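Local coordinates for protein alpha-L-rhamnosidase (Aspergillus terreus, PDB 6GSZ) that probably hydrolyses terminal non-reducing alpha-L-rhamnose residues from alpha-L-rhamnosides, and carries bound calcium and N-linked glycans, at residues 583-588 with 593-598; 655-660 with 695-700; 524-529 with 599-604. All coordinates share one frame; numbering follows the deposited sequence.

Contact 1: residues 583-588 with 593-598; sequences DPKAPA and DATTNK. With CA (calcium ion), chain B; MAN (alpha-D-mannopyranose), chain F; NAG (2-acetamido-2-deoxy-beta-D-glucopyranose), chain E.
Ala586 and Asp593 bring the two loop segments together, their CA atoms 5.2 Å apart, and a type I beta turn runs from Asp583 to Ala586. The Asp583 carboxylate makes the polar link. Its CG lies anti to the backbone N (chi1 175°), which carries OD2 across to Thr595. Asp583 OD2 accepts two bonds from Thr595. Thr595 OG1 uses the syn lone pair of Asp583 OD2 at 2.7 Å, and Thr595 N meets Asp583 OD2 from above the carboxylate plane at 2.9 Å. Water 1 is a third donor and accepts from Thr596 OG1, which is also hydrogen-bonded to Thr655 OG1. Asp583 OD1 takes Lys585 N at 2.9 Å, so both oxygens are held. Lys585 CB packs on Thr595 CG2. Ala586 CB sits 3.4 Å from Asp593 O. The Pro587 ring crosses the Asp593 side chain at about a right angle. Both Asp593 oxygens bind one calcium ion, OD1 at 2.4 Å and OD2 at 2.3 Å, with two waters and a third, longer one. Mannose O4 of a glycan donates to Ala586 O at 2.8 Å. This surface loop joins helices 545-562 and 598-619, with an Asx turn at Asp583 and a bidentate calcium site at Asp593.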
ATOM      1  N   ASP A 583       4.394  23.369  -1.395  1.00 15.30           N
ATOM      2  CA  ASP A 583       4.906  24.358  -0.433  1.00 14.97           C
ATOM      3  C   ASP A 583       3.690  25.163   0.007  1.00 17.09           C
ATOM      4  O   ASP A 583       2.918  25.578  -0.855  1.00 15.85           O
ATOM      5  CB  ASP A 583       5.982  25.214  -1.125  1.00 16.26           C
ATOM      6  CG  ASP A 583       6.570  26.388  -0.366  1.00 16.12           C
ATOM      7  OD1 ASP A 583       5.878  26.926   0.538  1.00 16.62           O
ATOM      8  OD2 ASP A 583       7.709  26.753  -0.714  1.00 16.20           O
ATOM      9  N   PRO A 584       3.437  25.396   1.306  1.00 15.07           N
ATOM     10  CA  PRO A 584       2.236  26.129   1.721  1.00 15.83           C
ATOM     11  C   PRO A 584       2.137  27.570   1.185  1.00 16.43           C
ATOM     12  O   PRO A 584       1.036  28.148   1.165  1.00 18.23           O
ATOM     13  CB  PRO A 584       2.321  26.133   3.247  1.00 16.27           C
ATOM     14  CG  PRO A 584       3.764  25.912   3.547  1.00 16.62           C
ATOM     15  CD  PRO A 584       4.277  25.005   2.446  1.00 15.12           C
ATOM     16  N   LYS A 585       3.245  28.154   0.734  1.00 16.83           N
ATOM     17  CA  LYS A 585       3.264  29.484   0.159  1.00 19.13           C
ATOM     18  C   LYS A 585       3.003  29.471  -1.361  1.00 18.43           C
ATOM     19  O   LYS A 585       2.821  30.546  -1.938  1.00 20.76           O
ATOM     20  CB  LYS A 585       4.606  30.168   0.432  1.00 19.85           C
ATOM     21  CG  LYS A 585       4.968  30.394   1.887  1.00 28.24           C
ATOM     22  CD  LYS A 585       4.229  31.459   2.568  1.00 36.42           C
ATOM     23  CE  LYS A 585       4.929  31.856   3.858  1.00 37.82           C
ATOM     24  NZ  LYS A 585       3.964  32.417   4.827  1.00 49.71           N
ATOM     25  N   ALA A 586       2.979  28.293  -2.000  1.00 17.33           N
ATOM     26  CA  ALA A 586       2.658  28.252  -3.432  1.00 18.28           C
ATOM     27  C   ALA A 586       1.204  28.692  -3.636  1.00 17.91           C
ATOM     28  O   ALA A 586       0.328  28.380  -2.814  1.00 18.73           O
ATOM     29  CB  ALA A 586       2.890  26.878  -3.996  1.00 19.85           C
ATOM     30  N   PRO A 587       0.898  29.408  -4.739  1.00 18.24           N
ATOM     31  CA  PRO A 587      -0.486  29.766  -5.048  1.00 19.44           C
ATOM     32  C   PRO A 587      -1.338  28.502  -5.225  1.00 19.94           C
ATOM     33  O   PRO A 587      -0.818  27.499  -5.730  1.00 18.03           O
ATOM     34  CB  PRO A 587      -0.393  30.535  -6.377  1.00 20.95           C
ATOM     35  CG  PRO A 587       1.038  30.956  -6.496  1.00 24.10           C
ATOM     36  CD  PRO A 587       1.824  29.862  -5.794  1.00 20.35           C
ATOM     37  N   ALA A 588      -2.623  28.553  -4.827  1.00 17.62           N
ATOM     38  CA  ALA A 588      -3.512  27.347  -4.946  1.00 18.58           C
ATOM     39  C   ALA A 588      -3.561  26.795  -6.385  1.00 19.47           C
ATOM     40  O   ALA A 588      -3.584  25.552  -6.563  1.00 19.15           O
ATOM     41  CB  ALA A 588      -4.890  27.663  -4.435  1.00 21.74           C
ATOM     42  N   ASP A 593       4.904  26.270  -7.745  1.00 16.67           N
ATOM     43  CA  ASP A 593       5.563  27.604  -7.651  1.00 16.56           C
ATOM     44  C   ASP A 593       6.050  27.804  -6.212  1.00 17.11           C
ATOM     45  O   ASP A 593       5.480  28.532  -5.453  1.00 18.31           O
ATOM     46  CB  ASP A 593       4.621  28.680  -8.164  1.00 19.26           C
ATOM     47  CG  ASP A 593       5.196  30.092  -8.146  1.00 23.02           C
ATOM     48  OD1 ASP A 593       6.418  30.261  -8.148  1.00 27.31           O
ATOM     49  OD2 ASP A 593       4.399  31.045  -8.145  1.00 29.34           O
ATOM     50  N   ALA A 594       7.134  27.097  -5.879  1.00 17.80           N
ATOM     51  CA  ALA A 594       7.643  26.991  -4.515  1.00 16.95           C
ATOM     52  C   ALA A 594       8.607  28.130  -4.214  1.00 16.67           C
ATOM     53  O   ALA A 594       9.155  28.805  -5.107  1.00 18.20           O
ATOM     54  CB  ALA A 594       8.322  25.665  -4.299  1.00 20.03           C
ATOM     55  N   THR A 595       8.892  28.244  -2.913  1.00 17.08           N
ATOM     56  CA  THR A 595       9.861  29.234  -2.416  1.00 17.21           C
ATOM     57  C   THR A 595      11.312  28.743  -2.525  1.00 17.78           C
ATOM     58  O   THR A 595      12.250  29.509  -2.247  1.00 18.59           O
ATOM     59  CB  THR A 595       9.557  29.665  -0.972  1.00 19.34           C
ATOM     60  OG1 THR A 595       9.677  28.520  -0.126  1.00 18.42           O
ATOM     61  CG2 THR A 595       8.188  30.301  -0.818  1.00 20.46           C
ATOM     62  N   THR A 596      11.503  27.477  -2.861  1.00 16.31           N
ATOM     63  CA  THR A 596      12.825  26.892  -3.048  1.00 16.16           C
ATOM     64  C   THR A 596      13.029  26.561  -4.528  1.00 14.55           C
ATOM     65  O   THR A 596      12.148  25.963  -5.147  1.00 15.36           O
ATOM     66  CB  THR A 596      12.991  25.602  -2.223  1.00 17.49           C
ATOM     67  OG1 THR A 596      12.570  25.857  -0.878  1.00 15.36           O
ATOM     68  CG2 THR A 596      14.423  25.109  -2.208  1.00 15.97           C
ATOM     69  N   ASN A 597      14.167  26.944  -5.086  1.00 15.51           N
ATOM     70  CA  ASN A 597      14.506  26.710  -6.489  1.00 14.74           C
ATOM     71  C   ASN A 597      14.371  25.214  -6.830  1.00 13.54           C
ATOM     72  O   ASN A 597      14.870  24.332  -6.109  1.00 14.05           O
ATOM     73  CB  ASN A 597      15.896  27.246  -6.807  1.00 15.54           C
ATOM     74  CG  ASN A 597      16.301  27.049  -8.239  1.00 16.59           C
ATOM     75  OD1 ASN A 597      16.696  25.950  -8.641  1.00 18.65           O
ATOM     76  ND2 ASN A 597      16.143  28.105  -9.020  1.00 20.70           N
ATOM     77  N   LYS A 598      13.704  24.931  -7.959  1.00 14.20           N
ATOM     78  CA  LYS A 598      13.402  23.562  -8.363  1.00 13.21           C
ATOM     79  C   LYS A 598      14.667  22.750  -8.636  1.00 12.69           C
ATOM     80  O   LYS A 598      14.649  21.524  -8.454  1.00 13.10           O
ATOM     81  CB  LYS A 598      12.493  23.543  -9.609  1.00 15.61           C
ATOM     82  CG  LYS A 598      11.100  24.053  -9.362  1.00 20.36           C
ATOM     83  CD  LYS A 598      10.276  24.103 -10.629  1.00 23.90           C
ATOM     84  CE  LYS A 598       8.828  24.374 -10.316  1.00 29.01           C
ATOM     85  NZ  LYS A 598       7.940  23.893 -11.384  1.00 31.49           N
TER
HETATM   86 CA    CA B 941       6.089  32.531  -7.510  0.50 41.21          CA
HETATM   87  C1  MAN F   6      -0.632  33.317   0.820  0.70 27.86           C
HETATM   88  C2  MAN F   6       0.434  32.877  -0.188  0.70 24.92           C
HETATM   89  C3  MAN F   6      -0.176  31.823  -1.120  0.70 24.85           C
HETATM   90  C4  MAN F   6      -0.718  30.629  -0.302  0.70 25.04           C
HETATM   91  C5  MAN F   6      -1.678  31.156   0.759  0.70 26.82           C
HETATM   92  C6  MAN F   6      -2.126  30.061   1.692  0.70 26.15           C
HETATM   93  O2  MAN F   6       1.553  32.385   0.533  0.70 28.54           O
HETATM   94  O3  MAN F   6       0.761  31.459  -2.165  0.70 30.96           O
HETATM   95  O4  MAN F   6      -1.483  29.668  -1.145  0.70 23.97           O
HETATM   96  O5  MAN F   6      -1.151  32.214   1.581  0.70 27.41           O
HETATM   97  O6  MAN F   6      -2.935  30.706   2.650  0.70 29.53           O
HETATM   98  C1  NAG E   1      16.310  31.020  -4.861  1.00 24.58           C
HETATM   99  C2  NAG E   1      15.521  32.238  -5.251  1.00 31.16           C
HETATM  100  C3  NAG E   1      15.770  32.612  -6.716  1.00 32.21           C
HETATM  101  C4  NAG E   1      17.247  32.653  -7.102  1.00 29.60           C
HETATM  102  C5  NAG E   1      17.897  31.319  -6.679  1.00 28.39           C
HETATM  103  C6  NAG E   1      19.381  31.187  -7.033  1.00 30.83           C
HETATM  104  C7  NAG E   1      13.435  30.923  -5.682  1.00 35.22           C
HETATM  105  C8  NAG E   1      11.995  30.801  -5.358  1.00 39.92           C
HETATM  106  N2  NAG E   1      14.114  31.926  -5.028  1.00 32.32           N
HETATM  107  O3  NAG E   1      15.143  33.844  -6.933  1.00 38.12           O
HETATM  108  O4  NAG E   1      17.314  32.623  -8.526  1.00 34.20           O
HETATM  109  O5  NAG E   1      17.680  31.139  -5.285  1.00 25.37           O
HETATM  110  O6  NAG E   1      20.096  32.263  -6.421  1.00 37.70           O
HETATM  111  O7  NAG E   1      13.892  30.115  -6.513  1.00 33.29           O
HETATM  112  O   HOH W   1       9.948  25.187  -0.660  1.00 16.88           O
HETATM  113  O   HOH W   2       7.975  32.079  -5.410  1.00 56.12           O
HETATM  114  O   HOH W   3       6.969  34.512  -7.396  1.00 56.63           O
HETATM  115  O   HOH W   4       4.161  32.651  -6.144  1.00 69.32           O

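Contact 2: residues 655-660 with 695-700; sequences TQTGLA and GFAGTH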
ATOM      1  N   THR A 655      15.193  28.635   3.129  1.00 16.24           N
ATOM      2  CA  THR A 655      13.851  28.155   3.375  1.00 15.84           C
ATOM      3  C   THR A 655      13.939  26.827   4.119  1.00 15.56           C
ATOM      4  O   THR A 655      15.017  26.229   4.238  1.00 14.99           O
ATOM      5  CB  THR A 655      13.117  27.931   2.055  1.00 14.74           C
ATOM      6  OG1 THR A 655      13.830  26.945   1.286  1.00 15.69           O
ATOM      7  CG2 THR A 655      12.983  29.216   1.261  1.00 15.74           C
ATOM      8  N   GLN A 656      12.819  26.382   4.672  1.00 15.15           N
ATOM      9  CA  GLN A 656      12.812  25.132   5.385  1.00 14.98           C
ATOM     10  C   GLN A 656      13.349  24.015   4.485  1.00 14.95           C
ATOM     11  O   GLN A 656      14.189  23.228   4.921  1.00 14.93           O
ATOM     12  CB  GLN A 656      11.440  24.836   5.966  1.00 16.06           C
ATOM     13  CG  GLN A 656      11.070  25.772   7.101  1.00 16.97           C
ATOM     14  CD  GLN A 656       9.766  25.404   7.761  1.00 16.62           C
ATOM     15  OE1 GLN A 656       9.351  24.237   7.763  1.00 16.96           O
ATOM     16  NE2 GLN A 656       9.103  26.424   8.306  1.00 17.83           N
ATOM     17  N   THR A 657      12.820  23.893   3.256  1.00 14.11           N
ATOM     18  CA  THR A 657      13.308  22.833   2.363  1.00 12.95           C
ATOM     19  C   THR A 657      14.751  23.097   1.891  1.00 14.01           C
ATOM     20  O   THR A 657      15.564  22.156   1.797  1.00 14.24           O
ATOM     21  CB  THR A 657      12.364  22.655   1.175  1.00 14.17           C
ATOM     22  OG1 THR A 657      11.125  22.200   1.713  1.00 14.88           O
ATOM     23  CG2 THR A 657      12.879  21.687   0.141  1.00 13.86           C
ATOM     24  N   GLY A 658      15.055  24.351   1.559  1.00 13.84           N
ATOM     25  CA  GLY A 658      16.368  24.702   1.050  1.00 14.15           C
ATOM     26  C   GLY A 658      17.518  24.418   2.020  1.00 14.15           C
ATOM     27  O   GLY A 658      18.621  24.069   1.559  1.00 14.98           O
ATOM     28  N   LEU A 659      17.228  24.507   3.322  1.00 14.31           N
ATOM     29  CA  LEU A 659      18.185  24.128   4.346  1.00 14.31           C
ATOM     30  C   LEU A 659      18.075  22.633   4.675  1.00 14.12           C
ATOM     31  O   LEU A 659      19.068  21.969   4.903  1.00 13.98           O
ATOM     32  CB  LEU A 659      17.951  24.980   5.587  1.00 14.67           C
ATOM     33  CG  LEU A 659      18.479  26.405   5.462  1.00 15.81           C
ATOM     34  CD1 LEU A 659      17.717  27.315   6.390  1.00 17.62           C
ATOM     35  CD2 LEU A 659      19.970  26.457   5.721  1.00 19.45           C
ATOM     36  N   ALA A 660      16.856  22.102   4.813  1.00 13.80           N
ATOM     37  CA  ALA A 660      16.705  20.723   5.315  1.00 12.97           C
ATOM     38  C   ALA A 660      17.387  19.723   4.370  1.00 13.81           C
ATOM     39  O   ALA A 660      18.024  18.755   4.799  1.00 13.59           O
ATOM     40  CB  ALA A 660      15.259  20.370   5.510  1.00 14.87           C
ATOM     41  N   GLY A 695       7.031  21.586   1.299  1.00 14.00           N
ATOM     42  CA  GLY A 695       6.157  20.781   0.448  1.00 13.74           C
ATOM     43  C   GLY A 695       6.583  19.318   0.429  1.00 14.11           C
ATOM     44  O   GLY A 695       7.194  18.816   1.383  1.00 14.23           O
ATOM     45  N   PHE A 696       6.340  18.631  -0.695  1.00 13.23           N
ATOM     46  CA  PHE A 696       6.554  17.190  -0.760  1.00 14.06           C
ATOM     47  C   PHE A 696       8.046  16.862  -0.657  1.00 13.38           C
ATOM     48  O   PHE A 696       8.388  15.742  -0.290  1.00 14.04           O
ATOM     49  CB  PHE A 696       5.919  16.583  -2.027  1.00 13.04           C
ATOM     50  CG  PHE A 696       4.434  16.302  -2.020  1.00 14.61           C
ATOM     51  CD1 PHE A 696       3.558  17.029  -1.224  1.00 14.64           C
ATOM     52  CD2 PHE A 696       3.918  15.318  -2.832  1.00 15.52           C
ATOM     53  CE1 PHE A 696       2.193  16.796  -1.238  1.00 16.72           C
ATOM     54  CE2 PHE A 696       2.547  15.094  -2.871  1.00 17.14           C
ATOM     55  CZ  PHE A 696       1.690  15.806  -2.067  1.00 16.80           C
ATOM     56  N   ALA A 697       8.896  17.794  -1.100  1.00 12.96           N
ATOM     57  CA  ALA A 697      10.340  17.496  -1.114  1.00 12.83           C
ATOM     58  C   ALA A 697      10.935  17.521   0.301  1.00 13.31           C
ATOM     59  O   ALA A 697      11.878  16.799   0.559  1.00 13.79           O
ATOM     60  CB  ALA A 697      11.101  18.468  -2.001  1.00 13.23           C
ATOM     61  N   GLY A 698      10.408  18.413   1.157  1.00 12.95           N
ATOM     62  CA  GLY A 698      10.988  18.656   2.466  1.00 12.69           C
ATOM     63  C   GLY A 698      10.259  17.965   3.616  1.00 13.40           C
ATOM     64  O   GLY A 698      10.876  17.661   4.640  1.00 13.80           O
ATOM     65  N   THR A 699       8.955  17.745   3.499  1.00 13.58           N
ATOM     66  CA  THR A 699       8.135  17.400   4.669  1.00 12.74           C
ATOM     67  C   THR A 699       8.556  16.064   5.299  1.00 13.77           C
ATOM     68  O   THR A 699       8.757  15.981   6.543  1.00 13.53           O
ATOM     69  CB  THR A 699       6.656  17.366   4.313  1.00 13.58           C
ATOM     70  OG1 THR A 699       6.285  18.691   3.928  1.00 14.10           O
ATOM     71  CG2 THR A 699       5.814  16.944   5.495  1.00 15.46           C
ATOM     72  N   HIS A 700       8.780  15.028   4.469  1.00 12.54           N
ATOM     73  CA  HIS A 700       9.067  13.706   5.000  1.00 11.92           C
ATOM     74  C   HIS A 700      10.402  13.647   5.748  1.00 11.66           C
ATOM     75  O   HIS A 700      10.613  12.692   6.553  1.00 13.67           O
ATOM     76  CB  HIS A 700       9.002  12.615   3.924  1.00 12.72           C
ATOM     77  CG  HIS A 700      10.093  12.671   2.910  1.00 12.15           C
ATOM     78  ND1 HIS A 700      11.060  11.688   2.849  1.00 13.85           N
ATOM     79  CD2 HIS A 700      10.361  13.530   1.896  1.00 12.79           C
ATOM     80  CE1 HIS A 700      11.879  11.946   1.839  1.00 14.33           C
ATOM     81  NE2 HIS A 700      11.470  13.072   1.231  1.00 13.31           N
TER
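Thr657 meets the 695-700 segment across a small buried contact, with its CA 4.8 Å from Gly698 CA. Its CB points toward that segment and splits into two branches. OG1 lies beside the backbone N, anti to the carbonyl carbon (chi1 -65°). It rests against the backbone of Gly698, 3.6 Å from Gly698 CA. Gly698 has no side chain, and this lets the hydroxyl come so near the main chain. The hydrogen-bond partner of OG1 is Asp580 OD2. Asp580 also binds the backbone N atoms of Gly695, Ala697 and Gly698, so one carboxylate joins Thr657 to the 695-700 segment. The other branch, CG2, approaches the methyl of Ala697, with 4.3 Å between Thr657 CG2 and Ala697 CB. Each segment is also fixed from within. Thr655 is the N-cap of its helix, its OG1 accepting from Gly658 N at 2.9 Å. Gly695 O accepts from Gly698 N and Thr699 N, and Thr699 OG1 reaches it from above the carbonyl plane. The contact thus sets the first turn of helix 656-664 against the lead-in to helix 699-708. Val601 of helix 598-619 touches both Thr657 and Ala697, while Leu659 packs on helix 671-687.

Contact 3: residues 524-529 with 599-604; sequences TSIWGD and YLVSDA. With BGC (beta-D-glucopyranose), chain C.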
ATOM      1  N   THR A 524      12.045  13.514 -13.867  1.00 10.88           N
ATOM      2  CA  THR A 524      11.960  14.454 -12.731  1.00 12.09           C
ATOM      3  C   THR A 524      12.640  13.853 -11.491  1.00 12.58           C
ATOM      4  O   THR A 524      12.615  12.647 -11.247  1.00 11.45           O
ATOM      5  CB  THR A 524      10.511  14.819 -12.393  1.00 11.89           C
ATOM      6  OG1 THR A 524       9.735  13.662 -12.035  1.00 12.43           O
ATOM      7  CG2 THR A 524       9.877  15.550 -13.550  1.00 12.18           C
ATOM      8  N   SER A 525      13.159  14.761 -10.667  1.00 10.93           N
ATOM      9  CA  SER A 525      13.688  14.406  -9.347  1.00 11.00           C
ATOM     10  C   SER A 525      12.521  14.065  -8.421  1.00 10.65           C
ATOM     11  O   SER A 525      11.388  14.493  -8.679  1.00 11.06           O
ATOM     12  CB  SER A 525      14.473  15.546  -8.767  1.00 12.25           C
ATOM     13  OG  SER A 525      13.620  16.610  -8.411  1.00 12.99           O
ATOM     14  N   ILE A 526      12.791  13.240  -7.410  1.00 10.92           N
ATOM     15  CA  ILE A 526      11.878  12.816  -6.320  1.00 10.94           C
ATOM     16  C   ILE A 526      10.890  11.760  -6.840  1.00 10.56           C
ATOM     17  O   ILE A 526      10.832  10.686  -6.298  1.00 12.13           O
ATOM     18  CB  ILE A 526      11.174  13.985  -5.603  1.00 11.23           C
ATOM     19  CG1 ILE A 526      12.176  15.081  -5.195  1.00 11.97           C
ATOM     20  CG2 ILE A 526      10.393  13.453  -4.406  1.00 13.22           C
ATOM     21  CD1 ILE A 526      11.517  16.326  -4.698  1.00 14.84           C
ATOM     22  N   TRP A 527      10.090  12.151  -7.835  1.00 10.51           N
ATOM     23  CA  TRP A 527       9.177  11.262  -8.569  1.00 10.71           C
ATOM     24  C   TRP A 527      10.017  10.206  -9.292  1.00 10.17           C
ATOM     25  O   TRP A 527       9.916   9.038  -8.931  1.00 10.24           O
ATOM     26  CB  TRP A 527       8.313  12.124  -9.504  1.00 10.96           C
ATOM     27  CG  TRP A 527       7.135  12.725  -8.796  1.00 11.09           C
ATOM     28  CD1 TRP A 527       5.832  12.336  -8.918  1.00 12.68           C
ATOM     29  CD2 TRP A 527       7.114  13.810  -7.843  1.00 11.96           C
ATOM     30  NE1 TRP A 527       5.030  13.076  -8.101  1.00 13.74           N
ATOM     31  CE2 TRP A 527       5.790  13.977  -7.409  1.00 12.69           C
ATOM     32  CE3 TRP A 527       8.090  14.650  -7.286  1.00 13.13           C
ATOM     33  CZ2 TRP A 527       5.405  14.941  -6.479  1.00 13.89           C
ATOM     34  CZ3 TRP A 527       7.711  15.594  -6.351  1.00 14.35           C
ATOM     35  CH2 TRP A 527       6.386  15.749  -5.953  1.00 13.79           C
ATOM     36  N   GLY A 528      10.934  10.595 -10.175  1.00 10.27           N
ATOM     37  CA  GLY A 528      11.724   9.600 -10.837  1.00 11.17           C
ATOM     38  C   GLY A 528      12.638   8.845  -9.874  1.00  9.73           C
ATOM     39  O   GLY A 528      12.928   7.660 -10.065  1.00 10.77           O
ATOM     40  N   ASP A 529      13.110   9.569  -8.849  1.00 10.02           N
ATOM     41  CA  ASP A 529      13.991   8.991  -7.842  1.00  9.71           C
ATOM     42  C   ASP A 529      13.311   7.877  -7.043  1.00  9.99           C
ATOM     43  O   ASP A 529      14.009   7.163  -6.322  1.00 10.37           O
ATOM     44  CB  ASP A 529      14.566  10.047  -6.911  1.00 10.24           C
ATOM     45  CG  ASP A 529      15.570  10.957  -7.619  1.00 10.78           C
ATOM     46  OD1 ASP A 529      16.566  10.398  -8.180  1.00 11.78           O
ATOM     47  OD2 ASP A 529      15.345  12.188  -7.552  1.00 11.65           O
ATOM     48  N   TYR A 599      15.731  23.410  -9.101  1.00 13.46           N
ATOM     49  CA  TYR A 599      16.994  22.737  -9.443  1.00 12.99           C
ATOM     50  C   TYR A 599      17.865  22.539  -8.197  1.00 13.76           C
ATOM     51  O   TYR A 599      18.601  21.537  -8.152  1.00 13.88           O
ATOM     52  CB  TYR A 599      17.699  23.458 -10.612  1.00 13.80           C
ATOM     53  CG  TYR A 599      16.787  23.525 -11.805  1.00 14.01           C
ATOM     54  CD1 TYR A 599      16.408  22.384 -12.493  1.00 15.30           C
ATOM     55  CD2 TYR A 599      16.205  24.718 -12.164  1.00 16.48           C
ATOM     56  CE1 TYR A 599      15.484  22.426 -13.526  1.00 15.55           C
ATOM     57  CE2 TYR A 599      15.299  24.781 -13.211  1.00 18.20           C
ATOM     58  CZ  TYR A 599      14.923  23.631 -13.872  1.00 17.54           C
ATOM     59  OH  TYR A 599      13.987  23.702 -14.864  1.00 19.44           O
ATOM     60  N   LEU A 600      17.780  23.442  -7.216  1.00 13.22           N
ATOM     61  CA  LEU A 600      18.462  23.192  -5.928  1.00 13.54           C
ATOM     62  C   LEU A 600      17.870  21.906  -5.335  1.00 13.41           C
ATOM     63  O   LEU A 600      18.589  20.971  -4.941  1.00 13.53           O
ATOM     64  CB  LEU A 600      18.230  24.384  -5.011  1.00 13.10           C
ATOM     65  CG  LEU A 600      18.921  24.386  -3.639  1.00 15.05           C
ATOM     66  CD1 LEU A 600      18.883  25.823  -3.106  1.00 18.17           C
ATOM     67  CD2 LEU A 600      18.215  23.456  -2.655  1.00 15.12           C
ATOM     68  N   VAL A 601      16.525  21.828  -5.353  1.00 12.28           N
ATOM     69  CA  VAL A 601      15.826  20.645  -4.842  1.00 12.66           C
ATOM     70  C   VAL A 601      16.233  19.398  -5.635  1.00 12.56           C
ATOM     71  O   VAL A 601      16.565  18.343  -5.068  1.00 12.43           O
ATOM     72  CB  VAL A 601      14.294  20.830  -4.841  1.00 12.51           C
ATOM     73  CG1 VAL A 601      13.541  19.552  -4.527  1.00 14.11           C
ATOM     74  CG2 VAL A 601      13.871  21.900  -3.849  1.00 13.94           C
ATOM     75  N   SER A 602      16.174  19.511  -6.965  1.00 11.54           N
ATOM     76  CA  SER A 602      16.460  18.378  -7.831  1.00 11.27           C
ATOM     77  C   SER A 602      17.893  17.857  -7.662  1.00 11.91           C
ATOM     78  O   SER A 602      18.146  16.652  -7.647  1.00 12.34           O
ATOM     79  CB  SER A 602      16.156  18.755  -9.274  1.00 12.46           C
ATOM     80  OG  SER A 602      14.763  18.988  -9.492  1.00 12.97           O
ATOM     81  N   ASP A 603      18.839  18.797  -7.620  1.00 11.70           N
ATOM     82  CA  ASP A 603      20.235  18.415  -7.473  1.00 13.37           C
ATOM     83  C   ASP A 603      20.488  17.761  -6.121  1.00 12.13           C
ATOM     84  O   ASP A 603      21.288  16.781  -6.059  1.00 13.04           O
ATOM     85  CB  ASP A 603      21.130  19.640  -7.626  1.00 12.67           C
ATOM     86  CG  ASP A 603      21.254  20.158  -9.052  1.00 12.45           C
ATOM     87  OD1 ASP A 603      20.851  19.422 -10.006  1.00 13.67           O
ATOM     88  OD2 ASP A 603      21.768  21.306  -9.217  1.00 14.13           O
ATOM     89  N   ALA A 604      19.798  18.245  -5.084  1.00 11.33           N
ATOM     90  CA  ALA A 604      19.936  17.601  -3.757  1.00 11.63           C
ATOM     91  C   ALA A 604      19.493  16.137  -3.849  1.00 10.69           C
ATOM     92  O   ALA A 604      20.198  15.238  -3.362  1.00 11.41           O
ATOM     93  CB  ALA A 604      19.174  18.351  -2.712  1.00 12.30           C
TER
HETATM   94  C2  BGC C 968       0.104  13.717  -6.512  0.70 21.40           C
HETATM   95  C3  BGC C 968       1.369  14.460  -6.840  0.70 25.42           C
HETATM   96  C4  BGC C 968       1.483  15.054  -8.226  0.70 26.12           C
HETATM   97  C5  BGC C 968       0.241  15.779  -8.420  0.70 22.33           C
HETATM   98  C6  BGC C 968       0.372  16.421  -9.787  0.70 25.89           C
HETATM   99  C1  BGC C 968      -1.100  14.540  -6.935  0.70 26.18           C
HETATM  100  O1  BGC C 968      -2.270  13.881  -6.496  0.70 14.80           O
HETATM  101  O2  BGC C 968      -0.124  13.727  -5.122  0.70 29.23           O
HETATM  102  O3  BGC C 968       2.351  13.569  -6.845  0.70 14.73           O
HETATM  103  O4  BGC C 968       2.631  15.892  -8.496  0.70 25.27           O
HETATM  104  O5  BGC C 968      -0.983  14.986  -8.287  0.70 37.28           O
HETATM  105  O6  BGC C 968      -0.879  17.035 -10.111  0.70 26.27           O
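Ser525 and Ser602 meet through their hydroxyls where a loop of the (alpha/alpha)6 barrel, the six-hairpin glycosidase domain, lies against helix 598-619. This loop connects helices 488-503 and 530-542. Ser525 OG donates to Ser602 OG at 2.9 Å. Ser525 reaches across with OG between its backbone N and carbonyl carbon (chi1 70°). Ser602 OG is bonded in turn to Lys598 O, one turn earlier in its own helix. The loop is therefore tied to the helix through a hydroxyl that the helix backbone already holds. Beside this polar pair is an apolar one. The end of Ile526 lies against one branch of Val601, with 3.8 Å between Ile526 CD1 and Val601 CG1. Ala697 and Tyr605 also pack on Ile526, and Leu661 packs on Val601.

The next shell shapes the loop. Asp529 OD2 accepts from Ile526 N at 2.8 Å in a nearly straight bond of 173°. Ile526 N meets Asp529 OD2 on the anti side, tilted somewhat out of the carboxylate plane. The other oxygen, OD1, is bonded to Ser609 OG and to Trp558 NE1, so the carboxylate is fixed from several directions. Gln577 OE1 receives Ser525 N, and His475 ND1 is bonded to Ile526 O. Within the loop, Gly528 N bonds to Thr524 O.

This fold of the chain places Trp527 in the glucose pocket. Asp460, Asp473 and His761 also hydrogen-bond the sugar there. Glucose O3 meets the Trp527 indole at its edge, in the ring plane. Trp527 NE1 donates to glucose O3 at 3.0 Å, with an angle of 143° at the hydrogen.

Overall arrangement
All three contacts lie within the six-hairpin glycosidase domain, on one side of the chain's centre. Centres of contacts 1 and 2 are about 11 Å apart, of 2 and 3 about 12 Å, and of 1 and 3 about 15 Å. Along the chain, segment 524-529 comes first, then both segments of contact 1, then 599-604, and contact 2 follows. Helix 598-619 starts at the end of contact 1 and enters contact 3. Side chains of contacts 2 and 3 pack together. Among them Phe696 touches Trp527, and both line the glucose pocket. The cluster thus runs from the calcium-bearing, glycan-bearing surface to that pocket.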